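Local coordinates for protein alpha-L-rhamnosidase (Aspergillus terreus, PDB 6GSZ) that probably hydrolyses terminal non-reducing alpha-L-rhamnose residues of alpha-L-rhamnosides, releasing L-rhamnose, at residues Q22-W27 against F542-M547; Y180-N185 against L294-E299; F332-V337 against I446-R451; A579-P584 against D589-A594. All coordinates share one frame; numbering follows the deposited sequence.

Interaction 1: Q22-W27 against F542-M547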
# COMPACT_ATOMS: atom_id res chain seq x y z
N GLN A 22 24.21 -3.32 8.03
CA GLN A 22 24.41 -2.12 8.88
C GLN A 22 23.07 -1.39 8.92
O GLN A 22 22.95 -0.24 8.47
CB GLN A 22 25.55 -1.25 8.34
CG GLN A 22 26.89 -1.96 8.30
CD GLN A 22 27.97 -1.14 7.65
OE1 GLN A 22 28.62 -0.34 8.30
NE2 GLN A 22 28.10 -1.25 6.36
N PRO A 23 22.00 -2.00 9.46
CA PRO A 23 20.67 -1.40 9.42
C PRO A 23 20.62 -0.14 10.28
O PRO A 23 21.12 -0.14 11.42
CB PRO A 23 19.76 -2.48 9.99
CG PRO A 23 20.67 -3.28 10.87
CD PRO A 23 21.98 -3.32 10.12
N ARG A 24 19.95 0.91 9.76
CA ARG A 24 19.74 2.12 10.54
C ARG A 24 18.69 1.84 11.61
O ARG A 24 17.84 0.96 11.45
CB ARG A 24 19.34 3.27 9.60
CG ARG A 24 20.47 3.65 8.63
CD ARG A 24 20.00 4.62 7.59
NE ARG A 24 19.02 4.03 6.72
CZ ARG A 24 18.15 4.69 5.97
NH1 ARG A 24 18.18 6.02 5.97
NH2 ARG A 24 17.24 4.06 5.23
N VAL A 25 18.74 2.64 12.69
CA VAL A 25 17.95 2.44 13.88
C VAL A 25 17.09 3.68 14.11
O VAL A 25 17.56 4.80 13.98
CB VAL A 25 18.84 2.14 15.10
CG1 VAL A 25 18.00 1.72 16.29
CG2 VAL A 25 19.90 1.09 14.76
N SER A 26 15.86 3.46 14.55
CA SER A 26 14.92 4.53 14.92
C SER A 26 14.19 4.15 16.20
O SER A 26 13.95 2.98 16.45
CB SER A 26 13.88 4.77 13.84
OG SER A 26 14.45 5.03 12.58
N TRP A 27 13.83 5.15 17.00
CA TRP A 27 13.00 4.89 18.15
C TRP A 27 11.91 5.93 18.23
O TRP A 27 12.18 7.13 18.11
CB TRP A 27 13.83 4.82 19.44
CG TRP A 27 14.84 5.91 19.61
CD1 TRP A 27 14.75 7.06 20.36
CD2 TRP A 27 16.18 5.87 19.11
NE1 TRP A 27 15.93 7.73 20.29
CE2 TRP A 27 16.83 7.04 19.55
CE3 TRP A 27 16.88 4.95 18.32
CZ2 TRP A 27 18.14 7.31 19.22
CZ3 TRP A 27 18.19 5.20 17.99
CH2 TRP A 27 18.82 6.39 18.44
N PHE A 542 8.45 10.72 5.40
CA PHE A 542 9.31 9.88 6.28
C PHE A 542 10.74 10.41 6.46
O PHE A 542 11.47 9.95 7.33
CB PHE A 542 9.28 8.42 5.83
CG PHE A 542 7.90 7.83 5.79
CD1 PHE A 542 7.19 7.57 6.94
CD2 PHE A 542 7.30 7.60 4.58
CE1 PHE A 542 5.90 7.06 6.88
CE2 PHE A 542 6.00 7.10 4.51
CZ PHE A 542 5.30 6.83 5.65
N GLY A 543 11.13 11.39 5.64
CA GLY A 543 12.40 12.07 5.80
C GLY A 543 13.67 11.27 5.55
O GLY A 543 14.74 11.61 6.05
N ASP A 544 13.57 10.16 4.80
CA ASP A 544 14.69 9.26 4.64
C ASP A 544 15.60 9.71 3.47
O ASP A 544 15.22 9.52 2.31
CB ASP A 544 14.16 7.85 4.44
CG ASP A 544 15.27 6.83 4.38
OD1 ASP A 544 16.41 7.18 4.07
OD2 ASP A 544 14.94 5.63 4.52
N LYS A 545 16.77 10.30 3.78
CA LYS A 545 17.65 10.83 2.74
C LYS A 545 18.27 9.69 1.90
O LYS A 545 18.60 9.91 0.75
CB LYS A 545 18.73 11.75 3.37
CG LYS A 545 18.17 13.08 3.84
CD LYS A 545 19.13 14.27 3.84
CE LYS A 545 18.61 15.36 4.76
NZ LYS A 545 18.52 14.87 6.15
N VAL A 546 18.51 8.53 2.51
CA VAL A 546 19.08 7.38 1.79
C VAL A 546 18.11 6.89 0.71
O VAL A 546 18.52 6.65 -0.44
CB VAL A 546 19.51 6.26 2.75
CG1 VAL A 546 19.94 5.00 1.98
CG2 VAL A 546 20.62 6.75 3.66
N MET A 547 16.84 6.76 1.09
CA MET A 547 15.86 6.34 0.15
C MET A 547 15.64 7.40 -0.95
O MET A 547 15.45 7.08 -2.13
CB MET A 547 14.58 5.97 0.90
CG MET A 547 13.52 5.44 0.03
SD MET A 547 12.25 4.53 0.95
CE MET A 547 11.64 5.77 2.08
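Arg-24 and Asp-544 form an end-on, two-nitrogen salt bridge that ties the N-terminal immunoglobulin-like domain to the N-cap of helix 545-562 in the six-hairpin glycosidase domain. Arg-24 NH1 donates to Asp-544 OD1 at 2.8 Å with an N-H...O angle of 166°, and Arg-24 NH2 reaches Asp-544 OD2 at 2.9 Å. The pairing is not flat: guanidinium and carboxylate planes are 51° apart, OD1 being met from well above the carboxylate plane and OD2 from its syn side. From the other face of the carboxylate, Met-547 N also donates to Asp-544 OD1, 3.0 Å away, which is the capping bond of the helix. OD1 thus has two donors from opposite faces, and His-11 NE2 adds a bond to OD2; these partners together fix the rotation of the carboxylate. Arg-24 NH2 has a second acidic partner, Glu-10, so two carboxylates share the guanidinium, which probably favours its charged form. A bend at chi3 (-65°) turns the guanidinium toward the cap. Helix 488-503 adds Arg-492 beside both Arg-24 and Val-546. Over one guanidinium face lies Val-546, whose CG2 is 3.4 Å from Arg-24 NH1.

Interaction 2: Y180-N185 against L294-E299; sequences YRHEYN and LSFPKE. With NAG (2-acetamido-2-deoxy-beta-D-glucopyranose), chain B.
An offset edge-to-face aromatic pair, His-182 with Phe-296, joins strand 182-188 to the loop between strands 291-294 and 301-302 in the N-terminal rhamnosidase domain, whose family belongs to the galactose-binding-like clan of beta-sandwiches. The evidence is geometric: the ring planes stand at 85°, the centroids are 5.6 Å apart, and the edge of Phe-296 is the part directed at the imidazole. Its leading atom is CZ, 3.8 Å from His-182 ND1, while Phe-296 CE1 follows at 4.0 Å from the same nitrogen. The approach is therefore lateral to the centre of the imidazole. Both residues carry CG trans to the backbone nitrogen (chi1 -170° for His-182 and -178° for Phe-296), which carries each ring toward the other segment. His-182 NE2 is hydrogen-bonded to the carbonyl oxygen of Ala-153, a bond that fixes the imidazole and is consistent with the proton being on NE2. At the start of the same segment, Tyr-180 points away from 294-299 and meets an N-acetylglucosamine: its OH lies 3.2 Å from the acetamide carbon C7 of the sugar, and the methyl C8 comes obliquely to the phenol ring. Gln-179 adds a hydrogen bond to this sugar. Arg-181 NH1 and Glu-183 OE2 make a 2.7 Å salt bridge at the start of the strand, using the anti lone pair of OE2. Around the aromatic pair, Leu-154 of strand 144-154 touches both rings, Val-116 of strand 116-119 backs Phe-296, and helix 488-503 of the catalytic domain packs against Tyr-180, Arg-181 and Glu-183.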
# COMPACT_ATOMS: atom_id res chain seq x y z
N TYR A 180 13.82 -9.01 -12.24
CA TYR A 180 14.82 -8.13 -11.64
C TYR A 180 15.01 -8.41 -10.15
O TYR A 180 16.14 -8.40 -9.66
CB TYR A 180 14.43 -6.67 -11.85
CG TYR A 180 14.28 -6.29 -13.29
CD1 TYR A 180 15.38 -6.30 -14.12
CD2 TYR A 180 13.05 -5.91 -13.81
CE1 TYR A 180 15.26 -5.94 -15.45
CE2 TYR A 180 12.92 -5.60 -15.16
CZ TYR A 180 14.04 -5.57 -15.96
OH TYR A 180 13.97 -5.27 -17.29
N ARG A 181 13.92 -8.63 -9.44
CA ARG A 181 13.93 -8.69 -7.97
C ARG A 181 12.86 -9.68 -7.56
O ARG A 181 11.72 -9.57 -8.03
CB ARG A 181 13.68 -7.30 -7.38
CG ARG A 181 13.80 -7.23 -5.86
CD ARG A 181 13.56 -5.83 -5.35
NE ARG A 181 12.16 -5.45 -5.51
CZ ARG A 181 11.16 -5.68 -4.64
NH1 ARG A 181 11.41 -6.06 -3.37
NH2 ARG A 181 9.90 -5.51 -5.08
N HIS A 182 13.26 -10.63 -6.72
CA HIS A 182 12.32 -11.69 -6.33
C HIS A 182 12.46 -11.89 -4.82
O HIS A 182 13.54 -12.26 -4.34
CB HIS A 182 12.62 -12.95 -7.12
CG HIS A 182 11.64 -14.07 -7.04
ND1 HIS A 182 11.32 -14.83 -8.15
CD2 HIS A 182 10.91 -14.54 -6.01
CE1 HIS A 182 10.41 -15.72 -7.78
NE2 HIS A 182 10.18 -15.61 -6.48
N GLU A 183 11.40 -11.55 -4.08
CA GLU A 183 11.52 -11.57 -2.61
C GLU A 183 11.49 -13.00 -2.10
O GLU A 183 10.82 -13.89 -2.71
CB GLU A 183 10.44 -10.77 -1.88
CG GLU A 183 10.68 -9.27 -1.97
CD GLU A 183 9.60 -8.41 -1.37
OE1 GLU A 183 8.79 -8.91 -0.56
OE2 GLU A 183 9.60 -7.18 -1.66
N TYR A 184 12.24 -13.26 -1.04
CA TYR A 184 12.16 -14.51 -0.30
C TYR A 184 11.92 -14.18 1.17
O TYR A 184 12.25 -13.06 1.63
CB TYR A 184 13.41 -15.41 -0.42
CG TYR A 184 14.58 -14.85 0.34
CD1 TYR A 184 15.40 -13.89 -0.21
CD2 TYR A 184 14.86 -15.32 1.59
CE1 TYR A 184 16.42 -13.32 0.55
CE2 TYR A 184 15.88 -14.77 2.36
CZ TYR A 184 16.67 -13.78 1.82
OH TYR A 184 17.67 -13.27 2.61
N ASN A 185 11.32 -15.08 1.91
CA ASN A 185 10.91 -14.89 3.28
C ASN A 185 11.75 -15.71 4.25
O ASN A 185 12.25 -16.78 3.89
CB ASN A 185 9.43 -15.11 3.49
CG ASN A 185 8.62 -14.30 2.50
OD1 ASN A 185 7.82 -14.84 1.71
ND2 ASN A 185 8.84 -12.99 2.49
N LEU A 294 15.03 -26.43 -11.68
CA LEU A 294 14.73 -25.38 -12.68
C LEU A 294 15.87 -24.35 -12.64
O LEU A 294 16.17 -23.84 -11.56
CB LEU A 294 13.43 -24.67 -12.27
CG LEU A 294 12.17 -25.47 -12.42
CD1 LEU A 294 10.95 -24.56 -12.31
CD2 LEU A 294 12.16 -26.21 -13.73
N SER A 295 16.44 -24.02 -13.80
CA SER A 295 17.47 -22.98 -13.86
C SER A 295 16.92 -21.65 -13.32
O SER A 295 15.83 -21.23 -13.69
CB SER A 295 17.95 -22.83 -15.26
OG SER A 295 18.91 -21.81 -15.39
N PHE A 296 17.68 -21.02 -12.42
CA PHE A 296 17.20 -19.78 -11.76
C PHE A 296 18.37 -18.96 -11.24
O PHE A 296 19.21 -19.49 -10.50
CB PHE A 296 16.27 -20.12 -10.60
CG PHE A 296 15.71 -18.90 -9.92
CD1 PHE A 296 14.56 -18.33 -10.42
CD2 PHE A 296 16.29 -18.38 -8.78
CE1 PHE A 296 13.99 -17.24 -9.81
CE2 PHE A 296 15.72 -17.28 -8.17
CZ PHE A 296 14.59 -16.71 -8.70
N PRO A 297 18.46 -17.65 -11.59
CA PRO A 297 19.55 -16.83 -11.06
C PRO A 297 19.30 -16.26 -9.66
O PRO A 297 18.45 -15.36 -9.50
CB PRO A 297 19.67 -15.73 -12.12
CG PRO A 297 18.32 -15.62 -12.74
CD PRO A 297 17.63 -16.95 -12.57
N LYS A 298 20.04 -16.78 -8.68
CA LYS A 298 19.87 -16.39 -7.25
C LYS A 298 20.27 -14.94 -7.00
O LYS A 298 20.04 -14.46 -5.90
CB LYS A 298 20.68 -17.32 -6.34
CG LYS A 298 20.12 -18.73 -6.23
CD LYS A 298 20.81 -19.52 -5.15
CE LYS A 298 20.23 -20.89 -4.95
NZ LYS A 298 20.57 -21.78 -6.09
N GLU A 299 20.82 -14.25 -8.01
CA GLU A 299 21.20 -12.83 -7.88
C GLU A 299 19.96 -11.94 -7.73
O GLU A 299 20.09 -10.84 -7.23
CB GLU A 299 22.06 -12.37 -9.07
CG GLU A 299 23.45 -12.98 -9.05
CD GLU A 299 23.59 -14.41 -9.56
OE1 GLU A 299 22.58 -14.97 -10.16
OE2 GLU A 299 24.71 -14.97 -9.38
C1 NAG B . 13.46 -5.60 -21.78
C2 NAG B . 13.10 -7.01 -21.28
C3 NAG B . 12.98 -7.98 -22.43
C4 NAG B . 12.00 -7.49 -23.47
C5 NAG B . 12.41 -6.08 -23.89
C6 NAG B . 11.36 -5.48 -24.82
C7 NAG B . 13.75 -7.95 -19.09
C8 NAG B . 14.92 -8.39 -18.25
N2 NAG B . 14.07 -7.51 -20.34
O3 NAG B . 12.56 -9.24 -21.93
O4 NAG B . 12.09 -8.39 -24.57
O5 NAG B . 12.44 -5.25 -22.72
O6 NAG B . 10.02 -5.61 -24.23
O7 NAG B . 12.58 -7.96 -18.68

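Interaction 3: F332-V337 against I446-R451; sequences FGQNLV and ILWSMR
Gln-334 lays its side-chain amide flat on the indole of Trp-448, the two planes only 12° apart. Gln-334 CD rides 3.4 Å above the ring plane; NE2 is nearest to Trp-448 CG, at 3.2 Å, and OE1 lies near CD1. One carbon earlier, Gln-334 CG makes a CH-pi contact with the six-membered ring, 3.7 Å from its centroid and 7° off the normal. The chain can serve both rings of the indole because it bends at chi2 (65°), which folds the amide back over the pyrrole side. Leu-336 CB touches Trp-448 CZ3 at 4.1 Å. On the opposite indole face Arg-451 presents the edge of its guanidinium, NH1 3.3 Å above the plane, so that only the amide is stacked. A water bridges the backbones, donating to Asn-335 O and Trp-448 O. Val-421 of strand 417-424 also touches Trp-448, and His-315 of strand 309-315 touches Gln-334 and Leu-336; the contact joins the concanavalin-like domain to helix 437-453 of the six-hairpin domain. Gln-334 NE2 donates to Asn-335 O, 2.9 Å away, from above that carbonyl plane, and is also bonded to Thr-736 O. These two carbonyl acceptors fix the amide's rotation, and the near-parallel planes point to stacking of an amide on an indole rather than to an N-H directed into the ring.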
# COMPACT_ATOMS: atom_id res chain seq x y z
N PHE A 332 -21.80 -8.78 3.95
CA PHE A 332 -20.81 -8.52 5.01
C PHE A 332 -20.84 -7.06 5.51
O PHE A 332 -20.08 -6.73 6.43
CB PHE A 332 -19.43 -8.94 4.53
CG PHE A 332 -19.35 -10.44 4.56
CD1 PHE A 332 -19.12 -11.11 5.75
CD2 PHE A 332 -19.62 -11.16 3.42
CE1 PHE A 332 -19.11 -12.49 5.76
CE2 PHE A 332 -19.64 -12.55 3.43
CZ PHE A 332 -19.37 -13.20 4.61
N GLY A 333 -21.67 -6.20 4.91
CA GLY A 333 -21.85 -4.81 5.39
C GLY A 333 -20.73 -3.85 5.00
O GLY A 333 -20.81 -2.65 5.28
N GLN A 334 -19.71 -4.36 4.34
CA GLN A 334 -18.49 -3.64 3.99
C GLN A 334 -17.97 -4.28 2.71
O GLN A 334 -17.94 -5.50 2.64
CB GLN A 334 -17.46 -3.76 5.11
CG GLN A 334 -16.10 -3.18 4.74
CD GLN A 334 -16.10 -1.68 4.51
OE1 GLN A 334 -16.61 -0.90 5.34
NE2 GLN A 334 -15.51 -1.27 3.37
N ASN A 335 -17.55 -3.44 1.76
CA ASN A 335 -16.85 -3.89 0.58
C ASN A 335 -15.39 -4.09 0.99
O ASN A 335 -14.67 -3.10 1.24
CB ASN A 335 -17.00 -2.87 -0.55
CG ASN A 335 -16.46 -3.33 -1.88
OD1 ASN A 335 -16.35 -4.54 -2.11
ND2 ASN A 335 -16.21 -2.41 -2.79
N LEU A 336 -14.98 -5.34 1.13
CA LEU A 336 -13.71 -5.73 1.67
C LEU A 336 -12.92 -6.54 0.66
O LEU A 336 -13.43 -6.93 -0.40
CB LEU A 336 -13.88 -6.44 3.01
CG LEU A 336 -14.82 -7.64 3.05
CD1 LEU A 336 -14.09 -8.86 2.61
CD2 LEU A 336 -15.37 -7.85 4.45
N VAL A 337 -11.67 -6.79 1.01
CA VAL A 337 -10.73 -7.51 0.16
C VAL A 337 -10.10 -8.63 0.96
O VAL A 337 -9.59 -8.42 2.04
CB VAL A 337 -9.66 -6.57 -0.44
CG1 VAL A 337 -8.66 -7.35 -1.26
CG2 VAL A 337 -10.33 -5.52 -1.30
N ILE A 446 -12.33 5.70 2.76
CA ILE A 446 -10.99 5.89 2.21
C ILE A 446 -10.02 4.88 2.83
O ILE A 446 -9.21 4.20 2.14
CB ILE A 446 -10.50 7.33 2.44
CG1 ILE A 446 -11.38 8.30 1.66
CG2 ILE A 446 -9.03 7.48 2.09
CD1 ILE A 446 -11.16 9.78 2.01
N LEU A 447 -10.13 4.73 4.13
CA LEU A 447 -9.33 3.73 4.87
C LEU A 447 -9.55 2.33 4.27
O LEU A 447 -8.56 1.58 4.04
CB LEU A 447 -9.76 3.79 6.33
CG LEU A 447 -9.26 2.69 7.26
CD1 LEU A 447 -7.76 2.71 7.42
CD2 LEU A 447 -9.98 2.75 8.60
N TRP A 448 -10.81 1.96 4.06
CA TRP A 448 -11.09 0.66 3.49
C TRP A 448 -10.61 0.53 2.04
O TRP A 448 -10.21 -0.60 1.65
CB TRP A 448 -12.58 0.32 3.63
CG TRP A 448 -12.92 -0.18 5.00
CD1 TRP A 448 -13.54 0.51 6.00
CD2 TRP A 448 -12.74 -1.52 5.50
NE1 TRP A 448 -13.70 -0.29 7.10
CE2 TRP A 448 -13.30 -1.57 6.80
CE3 TRP A 448 -12.25 -2.72 4.96
CZ2 TRP A 448 -13.27 -2.71 7.60
CZ3 TRP A 448 -12.27 -3.86 5.73
CH2 TRP A 448 -12.76 -3.86 7.03
N SER A 449 -10.68 1.59 1.22
CA SER A 449 -10.13 1.52 -0.12
C SER A 449 -8.60 1.36 -0.09
O SER A 449 -8.00 0.69 -0.97
CB SER A 449 -10.59 2.64 -1.01
OG SER A 449 -11.92 2.44 -1.42
N MET A 450 -7.94 2.01 0.87
CA MET A 450 -6.52 1.82 1.03
C MET A 450 -6.21 0.35 1.40
O MET A 450 -5.29 -0.26 0.82
CB MET A 450 -5.92 2.81 2.03
CG MET A 450 -4.42 2.53 2.29
SD MET A 450 -3.65 3.88 3.08
CE MET A 450 -1.97 3.24 3.02
N ARG A 451 -6.92 -0.14 2.41
CA ARG A 451 -6.72 -1.54 2.81
C ARG A 451 -6.91 -2.50 1.63
O ARG A 451 -6.14 -3.46 1.46
CB ARG A 451 -7.70 -1.91 3.92
CG ARG A 451 -7.40 -1.25 5.25
CD ARG A 451 -8.55 -1.42 6.21
NE ARG A 451 -8.22 -0.91 7.52
CZ ARG A 451 -9.10 -0.80 8.53
NH1 ARG A 451 -10.40 -0.97 8.31
NH2 ARG A 451 -8.65 -0.47 9.74
O HOH W 1 -11.79 -2.77 0.85

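Interaction 4: A579-P584 against D589-A594; sequences ADWLDP and DDPGDA. With CA (calcium ion), chain C; BGC (beta-D-glucopyranose), chain D; MAN (alpha-D-mannopyranose), chain F.
Trp-581 has Pro-591 over one face of its indole and O4 of a bound beta-D-glucopyranose over the other, the sugar ring being displaced to the side. On the protein side, Pro-591 CB stands 3.5 Å from the centroid of the six-membered ring and 9° off its normal, a CH-pi contact well centred on that ring. On the sugar side, O4 lies 3.7 Å above the indole plane, while the glucose C6 is 3.6 Å from Trp-581 CZ2. Gly-592 N approaches obliquely, 3.4 Å from Trp-581 CZ3. The first torsion of Trp-581 (chi1 -175°) places CG trans to N and brings the ring alongside the proline. Leu-582 also lies against Pro-591, its CD2 3.7 Å from Pro-591 CB. The backbones are locked by a nearly straight bond, Leu-582 N to Pro-591 O, 2.9 Å and 169°. Two beta turns meet here: a type II turn from Asp-580 to Asp-583, with Leu-582 at positive phi, and a type I turn from Asp-590 to Asp-593. One water links them, donating to Asp-580 O and Pro-591 O and accepting from Asp-583 N. Ala-594 CB packs against Asp-580 O and the side chain of Asp-583, whose OD2 is held by Thr-595. Asp-593 turns outward and grips a calcium ion with both carboxylate oxygens, OD1 at 2.4 Å. Trp-578 and Phe-696 meet Trp-581 edge-to-face. Aromatic side chains beside a sugar are common in carbohydrate sites; here Trp-581 forms one wall of the glucose pocket in the six-hairpin glycosidase domain, with Pro-591 behind it.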
# COMPACT_ATOMS: atom_id res chain seq x y z
N ALA A 579 -3.95 12.06 -18.88
CA ALA A 579 -4.27 13.43 -18.39
C ALA A 579 -5.43 13.37 -17.38
O ALA A 579 -5.35 12.60 -16.42
CB ALA A 579 -4.49 14.38 -19.55
N ASP A 580 -6.45 14.24 -17.51
CA ASP A 580 -7.49 14.32 -16.48
C ASP A 580 -8.54 13.23 -16.67
O ASP A 580 -9.73 13.51 -16.86
CB ASP A 580 -8.11 15.72 -16.38
CG ASP A 580 -8.79 15.97 -15.03
OD1 ASP A 580 -8.37 15.36 -14.00
OD2 ASP A 580 -9.75 16.79 -15.01
N TRP A 581 -8.08 12.00 -16.46
CA TRP A 581 -8.86 10.78 -16.60
C TRP A 581 -10.09 10.82 -15.69
O TRP A 581 -9.99 11.16 -14.54
CB TRP A 581 -7.91 9.63 -16.23
CG TRP A 581 -8.43 8.24 -16.40
CD1 TRP A 581 -8.80 7.38 -15.39
CD2 TRP A 581 -8.62 7.53 -17.64
NE1 TRP A 581 -9.19 6.18 -15.94
CE2 TRP A 581 -9.09 6.25 -17.29
CE3 TRP A 581 -8.40 7.84 -18.99
CZ2 TRP A 581 -9.34 5.27 -18.26
CZ3 TRP A 581 -8.70 6.89 -19.94
CH2 TRP A 581 -9.14 5.62 -19.58
N LEU A 582 -11.26 10.42 -16.23
CA LEU A 582 -12.49 10.23 -15.46
C LEU A 582 -13.01 11.57 -14.91
O LEU A 582 -13.74 11.59 -13.94
CB LEU A 582 -12.28 9.17 -14.36
CG LEU A 582 -12.39 7.73 -14.86
CD1 LEU A 582 -12.02 6.74 -13.76
CD2 LEU A 582 -13.78 7.45 -15.41
N ASP A 583 -12.74 12.65 -15.65
CA ASP A 583 -13.52 13.90 -15.54
C ASP A 583 -14.98 13.46 -15.53
O ASP A 583 -15.35 12.64 -16.37
CB ASP A 583 -13.17 14.81 -16.74
CG ASP A 583 -13.95 16.10 -16.91
OD1 ASP A 583 -15.11 16.17 -16.43
OD2 ASP A 583 -13.37 17.00 -17.54
N PRO A 584 -15.84 13.93 -14.61
CA PRO A 584 -17.23 13.46 -14.58
C PRO A 584 -18.05 13.75 -15.85
O PRO A 584 -19.09 13.11 -16.08
CB PRO A 584 -17.83 14.20 -13.38
CG PRO A 584 -16.95 15.39 -13.19
CD PRO A 584 -15.56 14.93 -13.58
N ASP A 589 -17.81 5.54 -22.03
CA ASP A 589 -16.98 4.67 -22.86
C ASP A 589 -15.60 5.26 -23.17
O ASP A 589 -14.73 4.51 -23.65
CB ASP A 589 -17.61 4.40 -24.22
CG ASP A 589 -18.87 3.61 -24.12
OD1 ASP A 589 -19.03 2.88 -23.08
OD2 ASP A 589 -19.68 3.73 -25.09
N ASP A 590 -15.36 6.54 -22.85
CA ASP A 590 -14.10 7.22 -23.26
C ASP A 590 -13.66 8.10 -22.10
O ASP A 590 -13.76 9.34 -22.15
CB ASP A 590 -14.35 8.04 -24.53
CG ASP A 590 -13.12 8.51 -25.30
OD1 ASP A 590 -11.96 8.14 -24.91
OD2 ASP A 590 -13.32 9.27 -26.28
N PRO A 591 -13.17 7.48 -21.01
CA PRO A 591 -12.81 8.23 -19.81
C PRO A 591 -11.72 9.29 -20.00
O PRO A 591 -11.62 10.16 -19.13
CB PRO A 591 -12.37 7.17 -18.80
CG PRO A 591 -13.01 5.90 -19.31
CD PRO A 591 -13.02 6.03 -20.82
N GLY A 592 -10.95 9.22 -21.09
CA GLY A 592 -9.92 10.23 -21.36
C GLY A 592 -10.44 11.46 -22.09
O GLY A 592 -9.70 12.45 -22.26
N ASP A 593 -11.71 11.48 -22.47
CA ASP A 593 -12.27 12.61 -23.28
C ASP A 593 -12.73 13.71 -22.32
O ASP A 593 -13.89 13.89 -22.09
CB ASP A 593 -13.35 12.08 -24.22
CG ASP A 593 -13.97 13.14 -25.12
OD1 ASP A 593 -13.36 14.18 -25.37
OD2 ASP A 593 -15.10 12.90 -25.59
N ALA A 594 -11.75 14.42 -21.76
CA ALA A 594 -11.95 15.38 -20.69
C ALA A 594 -12.28 16.76 -21.25
O ALA A 594 -12.04 17.08 -22.42
CB ALA A 594 -10.74 15.46 -19.80
CA CA C . -15.38 15.15 -26.19
C2 BGC D . -6.52 2.96 -13.39
C3 BGC D . -6.14 4.13 -14.25
C4 BGC D . -5.89 3.86 -15.71
C5 BGC D . -7.04 3.09 -16.15
C6 BGC D . -6.81 2.86 -17.63
C1 BGC D . -7.62 2.16 -14.07
O1 BGC D . -8.05 1.15 -13.19
O2 BGC D . -7.26 3.39 -12.27
O3 BGC D . -4.95 4.54 -13.84
O4 BGC D . -5.66 5.01 -16.57
O5 BGC D . -7.28 1.85 -15.42
O6 BGC D . -7.84 1.98 -18.11
C1 MAN F . -23.46 13.79 -19.25
C2 MAN F . -22.09 14.01 -19.92
C3 MAN F . -21.34 12.68 -19.95
C4 MAN F . -21.20 12.11 -18.52
C5 MAN F . -22.58 12.03 -17.88
C6 MAN F . -22.50 11.62 -16.43
O2 MAN F . -21.40 15.01 -19.19
O3 MAN F . -20.09 12.81 -20.67
O4 MAN F . -20.64 10.73 -18.52
O5 MAN F . -23.34 13.25 -17.93
O6 MAN F . -23.82 11.67 -15.96
O HOH W 2 -11.73 12.73 -18.63
O HOH W 3 -14.85 17.38 -24.48
O HOH W 4 -16.26 16.73 -27.39
O HOH W 5 -17.19 14.27 -24.94

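In the fold
Interactions 1 and 3 both fasten a beta domain to the helical catalytic domain, at helix 545-562 and helix 437-453 respectively; their centres are about 31 Å apart but their nearest atoms only about 9 Å. Interaction 2 lies within a third beta domain, its centre about 26 Å from that of interaction 1, and both border helix 488-503. Along the chain, interactions 2 and 3 are nested inside the loop that interaction 1 closes. Interaction 4 alone touches the bound glucose. Interaction 3 comes within about 13 Å of interaction 4 (nearest atoms), whereas the centres of interactions 1 and 4 are about 40 Å apart, on opposite sides of the chain's centre.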